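Local coordinates for putative uncharacterized protein (Dictyostelium purpureum, PDB 4R12) that probably acts as an essential, putatively substrate-recruiting subunit of gamma-secretase, the protease complex that cleaves proteins such as Notch receptors within the membrane, at residues P113-G118 against E271-Y275; S183-L187 against P570-E574; L549-F553 against V565-I571. The contacts are given in a common frame with arbitrary orientation. Numbering follows the deposited sequence.

Contact 1: P113-G118 against E271-Y275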
# COMPACT_ATOMS: atom_id res chain seq x y z
N PRO A 113 -12.88 -6.03 0.26
CA PRO A 113 -11.66 -5.89 1.08
C PRO A 113 -11.94 -5.30 2.46
O PRO A 113 -12.67 -4.30 2.56
CB PRO A 113 -10.78 -4.93 0.24
CG PRO A 113 -11.26 -5.13 -1.17
CD PRO A 113 -12.76 -5.35 -1.04
N ASN A 114 -11.41 -5.93 3.49
CA ASN A 114 -11.52 -5.45 4.86
C ASN A 114 -12.93 -5.38 5.40
O ASN A 114 -13.18 -4.64 6.34
CB ASN A 114 -10.89 -4.07 4.99
CG ASN A 114 -9.39 -4.13 5.03
OD1 ASN A 114 -8.82 -4.89 5.80
ND2 ASN A 114 -8.75 -3.32 4.20
N LYS A 115 -13.85 -6.12 4.79
CA LYS A 115 -15.28 -6.03 5.13
C LYS A 115 -15.54 -6.01 6.63
O LYS A 115 -16.23 -5.12 7.14
CB LYS A 115 -16.06 -7.19 4.51
CG LYS A 115 -17.56 -7.11 4.79
CD LYS A 115 -18.18 -8.49 4.97
CE LYS A 115 -18.55 -9.13 3.65
NZ LYS A 115 -19.08 -10.51 3.86
N ILE A 116 -14.99 -6.99 7.34
CA ILE A 116 -15.36 -7.17 8.74
C ILE A 116 -14.69 -6.16 9.67
O ILE A 116 -15.11 -6.02 10.81
CB ILE A 116 -15.02 -8.60 9.25
CG1 ILE A 116 -13.51 -8.86 9.25
CG2 ILE A 116 -15.78 -9.64 8.45
CD1 ILE A 116 -13.12 -10.21 9.88
N TYR A 117 -13.68 -5.45 9.17
CA TYR A 117 -13.00 -4.43 9.99
C TYR A 117 -13.52 -3.02 9.73
O TYR A 117 -13.05 -2.06 10.34
CB TYR A 117 -11.50 -4.49 9.75
CG TYR A 117 -10.96 -5.87 10.05
CD1 TYR A 117 -11.06 -6.40 11.33
CD2 TYR A 117 -10.39 -6.65 9.06
CE1 TYR A 117 -10.59 -7.67 11.62
CE2 TYR A 117 -9.91 -7.92 9.34
CZ TYR A 117 -10.02 -8.42 10.63
OH TYR A 117 -9.55 -9.69 10.92
N GLY A 118 -14.51 -2.89 8.85
CA GLY A 118 -15.06 -1.58 8.53
C GLY A 118 -16.41 -1.31 9.15
O GLY A 118 -16.81 -1.99 10.09
N GLU A 271 -3.23 0.01 6.05
CA GLU A 271 -4.69 0.08 5.99
C GLU A 271 -5.29 -1.13 5.30
O GLU A 271 -6.43 -1.51 5.60
CB GLU A 271 -5.14 1.35 5.26
CG GLU A 271 -4.77 2.60 6.00
CD GLU A 271 -5.54 2.74 7.31
OE1 GLU A 271 -6.70 3.20 7.29
OE2 GLU A 271 -4.99 2.39 8.37
N ARG A 272 -4.56 -1.73 4.36
CA ARG A 272 -5.12 -2.87 3.62
C ARG A 272 -5.23 -4.09 4.52
O ARG A 272 -5.76 -5.12 4.12
CB ARG A 272 -4.27 -3.22 2.40
CG ARG A 272 -3.97 -2.07 1.47
CD ARG A 272 -5.16 -1.24 1.23
NE ARG A 272 -4.96 -0.12 0.31
CZ ARG A 272 -5.97 0.64 -0.10
NH1 ARG A 272 -7.19 0.37 0.37
NH2 ARG A 272 -5.79 1.64 -0.94
N TRP A 273 -4.71 -3.98 5.74
CA TRP A 273 -4.72 -5.11 6.66
C TRP A 273 -5.52 -4.76 7.91
O TRP A 273 -5.04 -4.87 9.04
CB TRP A 273 -3.28 -5.52 6.99
CG TRP A 273 -2.51 -5.84 5.74
CD1 TRP A 273 -1.67 -4.99 5.06
CD2 TRP A 273 -2.56 -7.05 4.98
NE1 TRP A 273 -1.19 -5.62 3.94
CE2 TRP A 273 -1.71 -6.88 3.87
CE3 TRP A 273 -3.23 -8.27 5.14
CZ2 TRP A 273 -1.52 -7.88 2.92
CZ3 TRP A 273 -3.04 -9.26 4.20
CH2 TRP A 273 -2.19 -9.07 3.10
N GLY A 274 -6.75 -4.31 7.68
CA GLY A 274 -7.68 -4.02 8.76
C GLY A 274 -7.63 -2.60 9.30
O GLY A 274 -7.90 -2.38 10.48
N TYR A 275 -7.25 -1.64 8.44
CA TYR A 275 -7.20 -0.23 8.82
C TYR A 275 -6.37 0.07 10.06
O TYR A 275 -6.74 0.94 10.84
CB TYR A 275 -8.63 0.30 9.07
CG TYR A 275 -9.60 0.02 7.95
CD1 TYR A 275 -9.47 0.67 6.73
CD2 TYR A 275 -10.64 -0.88 8.10
CE1 TYR A 275 -10.34 0.43 5.69
CE2 TYR A 275 -11.53 -1.13 7.06
CZ TYR A 275 -11.37 -0.46 5.86
OH TYR A 275 -12.22 -0.68 4.80
O HOH W 1 -14.22 -2.41 5.13
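N114 lays its carboxamide over one face of the Y275 ring, with N114 CB 3.6 Å from Y275 OH. The same side chain reaches on to the backbone of E271-Y275: G274 N donates to N114 OD1 at 2.9 Å, a weak hydrogen bond because the N-H...O angle is only 127°. Polar bridging is completed by a water that lies 2.7 Å from Y275 OH and donates weakly to N114 O, also at 2.7 Å. That carbonyl further accepts from Y117 N (N114 O to Y117 N 3.0 Å), at the start of the short 3-10 turn 115-117.

The turn directs Y117 toward the other segment, where Y117 CD2 packs 3.8 Å from G274 CA. An ideal CB on G274 would come close to Y117 CD2, at 3.5 Å; what calls for glycine is the backbone, since at phi/psi 90/29 a CB would jam against the preceding carbonyl O. The Y275 ring presents its edge to Y117 O, which is 3.5 Å from Y275 CD2 and is hydrogen-bonded to K390. Y275 is the N-cap residue of helix 276-287.

The contact joins the small lobe to the aminopeptidase-like large lobe. Its small-lobe loop is consistent with the lid that covers the presumed pocket of nicastrin's large lobe. E271 is hydrogen-bonded to S384 and S278. The 274 Å² buried here combines ring packing with one weak direct bond and a water bridge, chemistry that implies that these two segments meet more by shape than by strong polar links.

Contact 2: S183-L187 against P570-E574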
# COMPACT_ATOMS: atom_id res chain seq x y z
N SER A 183 -1.22 -17.56 13.64
CA SER A 183 -0.46 -16.48 14.27
C SER A 183 -0.05 -16.79 15.70
O SER A 183 1.06 -16.48 16.11
CB SER A 183 -1.25 -15.17 14.23
OG SER A 183 -1.38 -14.72 12.90
N GLU A 184 -0.95 -17.41 16.47
CA GLU A 184 -0.62 -17.77 17.85
C GLU A 184 0.65 -18.62 17.88
O GLU A 184 1.56 -18.36 18.65
CB GLU A 184 -1.79 -18.51 18.50
CG GLU A 184 -1.42 -19.27 19.76
CD GLU A 184 -1.25 -20.76 19.52
OE1 GLU A 184 -2.26 -21.46 19.25
OE2 GLU A 184 -0.10 -21.23 19.59
N THR A 185 0.70 -19.59 16.98
CA THR A 185 1.81 -20.53 16.91
C THR A 185 3.13 -19.89 16.46
O THR A 185 4.16 -20.08 17.10
CB THR A 185 1.48 -21.68 15.95
OG1 THR A 185 0.27 -22.32 16.39
CG2 THR A 185 2.62 -22.70 15.91
N CYS A 186 3.11 -19.14 15.35
CA CYS A 186 4.35 -18.59 14.85
C CYS A 186 4.84 -17.46 15.77
O CYS A 186 6.05 -17.30 15.94
CB CYS A 186 4.22 -18.11 13.39
SG CYS A 186 3.18 -16.66 13.13
N LEU A 187 3.93 -16.70 16.37
CA LEU A 187 4.38 -15.66 17.30
C LEU A 187 5.07 -16.26 18.53
O LEU A 187 6.12 -15.78 18.94
CB LEU A 187 3.22 -14.78 17.75
CG LEU A 187 2.71 -13.68 16.80
CD1 LEU A 187 1.58 -12.92 17.46
CD2 LEU A 187 3.82 -12.71 16.36
N PRO A 570 -7.72 -6.93 13.71
CA PRO A 570 -7.12 -7.73 12.63
C PRO A 570 -5.83 -8.41 13.08
O PRO A 570 -4.96 -7.77 13.65
CB PRO A 570 -6.85 -6.69 11.51
CG PRO A 570 -6.93 -5.36 12.16
CD PRO A 570 -7.85 -5.51 13.34
N ILE A 571 -5.73 -9.71 12.83
CA ILE A 571 -4.53 -10.45 13.19
C ILE A 571 -3.83 -11.00 11.96
O ILE A 571 -4.24 -12.02 11.42
CB ILE A 571 -4.84 -11.63 14.13
CG1 ILE A 571 -5.55 -11.14 15.39
CG2 ILE A 571 -3.54 -12.39 14.47
CD1 ILE A 571 -4.74 -10.15 16.20
N PHE A 572 -2.77 -10.32 11.53
CA PHE A 572 -1.97 -10.76 10.40
C PHE A 572 -0.51 -10.74 10.81
O PHE A 572 -0.03 -9.74 11.34
CB PHE A 572 -2.17 -9.88 9.17
CG PHE A 572 -3.58 -9.88 8.66
CD1 PHE A 572 -3.98 -10.84 7.75
CD2 PHE A 572 -4.49 -8.95 9.09
CE1 PHE A 572 -5.29 -10.85 7.26
CE2 PHE A 572 -5.79 -8.96 8.62
CZ PHE A 572 -6.18 -9.91 7.71
N THR A 573 0.19 -11.85 10.58
CA THR A 573 1.59 -11.95 10.95
C THR A 573 2.36 -12.62 9.83
O THR A 573 2.09 -13.77 9.48
CB THR A 573 1.80 -12.77 12.26
OG1 THR A 573 1.34 -14.11 12.06
CG2 THR A 573 1.08 -12.12 13.43
N GLU A 574 3.33 -11.90 9.29
CA GLU A 574 4.10 -12.41 8.17
C GLU A 574 5.23 -13.30 8.65
O GLU A 574 5.95 -12.94 9.60
CB GLU A 574 4.65 -11.26 7.34
CG GLU A 574 5.56 -11.70 6.21
CD GLU A 574 6.06 -10.51 5.42
OE1 GLU A 574 7.23 -10.11 5.60
OE2 GLU A 574 5.26 -9.96 4.64
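Polar contact is concentrated on one pair of hydroxyls. S183 OG and T573 OG1 are hydrogen-bonded at 2.9 Å, and either could be the donor. S183 opens helix 183-189 and T573 lies in strand 572-575; their CA atoms, 6.0 Å apart, are the nearest pair between the segments. T573 OG1 also lies 3.3 Å from C186 SG, one helical turn on from S183, so the threonine oxygen sits between the serine hydroxyl and a sulfur that is already committed to the disulfide with C192.

Van der Waals contacts flank this pair. The T573 methyl carbon CG2 meets L187 CG at 4.1 Å, while I571 CG2 approaches S183 OG at 3.5 Å. The chi1 of T573, near +60° (p), turns its hydroxyl to S183 and C186 and its methyl to L187. Alternation along the strand separates the faces: I571 and T573 point their CA-to-CB bonds toward the helix, F572 and E574 away. On that other face F572 meets W273 edge-to-face.

Backbone geometry defines the layout as a helix lying against a sheet, with the short axes 9.0 Å apart at closest approach and their N-to-C directions 41° apart. Strand 572-575 pairs antiparallel with both 21-29 and 192-203, and the C186-C192 disulfide covalently joins the helix to the latter. S183, C186, L187, I571 and T573 are all buried, and 190 Å² is covered in total. The chemistry therefore implies a small, buried interface in which the two hydroxyls share one hydrogen bond of undecided direction, beside a covalent crosslink.

Contact 3: L549-F553 against V565-I571. With NAG (2-acetamido-2-deoxy-beta-D-glucopyranose), chain F.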
# COMPACT_ATOMS: atom_id res chain seq x y z
N LEU A 549 -0.34 -0.45 13.56
CA LEU A 549 -0.24 -1.77 14.19
C LEU A 549 -1.58 -2.12 14.81
O LEU A 549 -2.23 -1.28 15.43
CB LEU A 549 0.86 -1.79 15.26
CG LEU A 549 1.04 -3.05 16.12
CD1 LEU A 549 1.58 -4.21 15.29
CD2 LEU A 549 1.95 -2.80 17.33
N SER A 550 -2.00 -3.37 14.62
CA SER A 550 -3.28 -3.83 15.16
C SER A 550 -3.34 -3.62 16.66
O SER A 550 -2.34 -3.81 17.36
CB SER A 550 -3.50 -5.30 14.83
OG SER A 550 -4.72 -5.76 15.39
N LEU A 551 -4.49 -3.21 17.15
CA LEU A 551 -4.69 -3.09 18.59
C LEU A 551 -4.82 -4.47 19.26
O LEU A 551 -4.86 -4.58 20.50
CB LEU A 551 -5.92 -2.24 18.89
CG LEU A 551 -5.84 -0.76 18.49
CD1 LEU A 551 -7.16 -0.06 18.80
CD2 LEU A 551 -4.69 -0.05 19.18
N GLY A 552 -4.89 -5.51 18.44
CA GLY A 552 -5.02 -6.87 18.95
C GLY A 552 -3.74 -7.47 19.49
O GLY A 552 -3.77 -8.53 20.13
N PHE A 553 -2.62 -6.79 19.25
CA PHE A 553 -1.30 -7.24 19.68
C PHE A 553 -0.81 -6.48 20.89
O PHE A 553 -1.16 -5.32 21.08
CB PHE A 553 -0.25 -7.07 18.57
CG PHE A 553 -0.46 -7.95 17.37
CD1 PHE A 553 -0.45 -9.33 17.49
CD2 PHE A 553 -0.63 -7.39 16.11
CE1 PHE A 553 -0.64 -10.14 16.38
CE2 PHE A 553 -0.82 -8.18 15.00
CZ PHE A 553 -0.83 -9.56 15.13
N VAL A 565 -3.69 -10.35 22.31
CA VAL A 565 -4.51 -10.07 23.48
C VAL A 565 -5.98 -9.91 23.11
O VAL A 565 -6.85 -9.96 23.97
CB VAL A 565 -4.03 -8.80 24.20
CG1 VAL A 565 -2.61 -9.01 24.73
CG2 VAL A 565 -4.07 -7.60 23.26
N ASN A 566 -6.29 -9.71 21.83
CA ASN A 566 -7.67 -9.55 21.40
C ASN A 566 -7.85 -9.85 19.94
O ASN A 566 -7.49 -9.06 19.12
CB ASN A 566 -8.16 -8.15 21.71
CG ASN A 566 -9.65 -7.99 21.54
OD1 ASN A 566 -10.28 -8.67 20.76
ND2 ASN A 566 -10.20 -7.07 22.26
N SER A 567 -8.41 -11.01 19.62
CA SER A 567 -8.52 -11.45 18.24
C SER A 567 -9.67 -10.80 17.47
O SER A 567 -9.89 -11.12 16.31
CB SER A 567 -8.65 -12.98 18.19
OG SER A 567 -9.47 -13.44 19.24
N SER A 568 -10.39 -9.90 18.12
CA SER A 568 -11.44 -9.15 17.43
C SER A 568 -10.82 -8.12 16.48
O SER A 568 -11.45 -7.70 15.52
CB SER A 568 -12.36 -8.45 18.43
OG SER A 568 -13.05 -9.40 19.23
N TYR A 569 -9.59 -7.71 16.77
CA TYR A 569 -8.85 -6.80 15.89
C TYR A 569 -8.19 -7.60 14.77
O TYR A 569 -8.12 -8.84 14.85
CB TYR A 569 -7.82 -5.99 16.70
CG TYR A 569 -8.44 -4.98 17.66
CD1 TYR A 569 -9.02 -3.81 17.18
CD2 TYR A 569 -8.43 -5.20 19.03
CE1 TYR A 569 -9.58 -2.88 18.06
CE2 TYR A 569 -8.98 -4.27 19.91
CZ TYR A 569 -9.55 -3.12 19.42
OH TYR A 569 -10.10 -2.20 20.28
N PRO A 570 -7.72 -6.93 13.71
CA PRO A 570 -7.12 -7.73 12.63
C PRO A 570 -5.83 -8.41 13.08
O PRO A 570 -4.96 -7.77 13.65
CB PRO A 570 -6.85 -6.69 11.51
CG PRO A 570 -6.93 -5.36 12.16
CD PRO A 570 -7.85 -5.51 13.34
N ILE A 571 -5.73 -9.71 12.83
CA ILE A 571 -4.53 -10.45 13.19
C ILE A 571 -3.83 -11.00 11.96
O ILE A 571 -4.24 -12.02 11.42
CB ILE A 571 -4.84 -11.63 14.13
CG1 ILE A 571 -5.55 -11.14 15.39
CG2 ILE A 571 -3.54 -12.39 14.47
CD1 ILE A 571 -4.74 -10.15 16.20
C1 NAG F . -11.81 -6.62 21.94
C2 NAG F . -12.39 -6.00 23.18
C3 NAG F . -13.63 -5.17 22.91
C4 NAG F . -13.53 -4.36 21.64
C5 NAG F . -12.94 -5.17 20.51
C6 NAG F . -12.64 -4.35 19.26
C7 NAG F . -11.69 -7.28 25.00
C8 NAG F . -11.03 -8.62 24.94
N2 NAG F . -12.63 -7.06 24.11
O3 NAG F . -13.74 -4.23 23.98
O4 NAG F . -14.81 -3.88 21.31
O5 NAG F . -11.69 -5.58 21.03
O6 NAG F . -13.60 -4.52 18.23
O7 NAG F . -11.39 -6.41 25.79
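A single carbonyl, G552 O, takes hydrogen bonds from two consecutive amides: V565 N at 2.8 Å (148°) and N566 N at 3.3 Å (151°). The pattern resembles that of a classic beta bulge, at the mouth of the hairpin formed by strands 553-556 and 561-564. An ideal CB on G552 would lie 2.6 Å from N566 O and 3.0 Å from I571 CD1, both clashes, so only glycine suits this place.

S550 supplies a second polar link. Its OG accepts from G552 N at 3.1 Å, forming an ST turn, and donates to P570 O, 2.7 Å from S550 OG, across the contact.

The Y569 ring lies between L551 and the sugar. L551 CB stands 3.6 Å from the ring centroid, 3° off the normal, a CH-pi contact over one face; C6 of the N-acetylglucosamine covers the opposite face. That sugar is bonded through C1 to N566 ND2, and N566 OD1 meanwhile accepts from S568 N at 2.9 Å in an Asx turn within the N-S-S sequon. Deeper in, I571 CD1 covers a face of the F553 ring, and F553 CZ meets I571 CG2 at 4.0 Å. The chemistry implies that carbonyl and hydroxyl bonds fix the two loops together, while the aromatic face carries the packing out to the glycan.

How the contacts relate
The segments of contacts 2 and 3 share P570 and I571, and I571 touches the partner segment in both. Their centres are 10 Å apart, and F553 of contact 3 packs against the helix-strand pair of contact 2 (F553 CZ to T573 CG2 3.6 Å, F553 CE1 to L187 CD1 3.7 Å). Contact 1 lies 12 Å from contact 3 and 16 Å from contact 2, centre to centre. It meets both through P570: Y117 OH is 3.6 Å from P570 CA, and G274 O is 3.6 Å from P570 CG. W273 CE3 adds a 3.7 Å approach to F572 CD1. Continuous packing thus runs from the lobe junction to helix 183-189 and, through the loop carrying P570, to the N566-linked sugar.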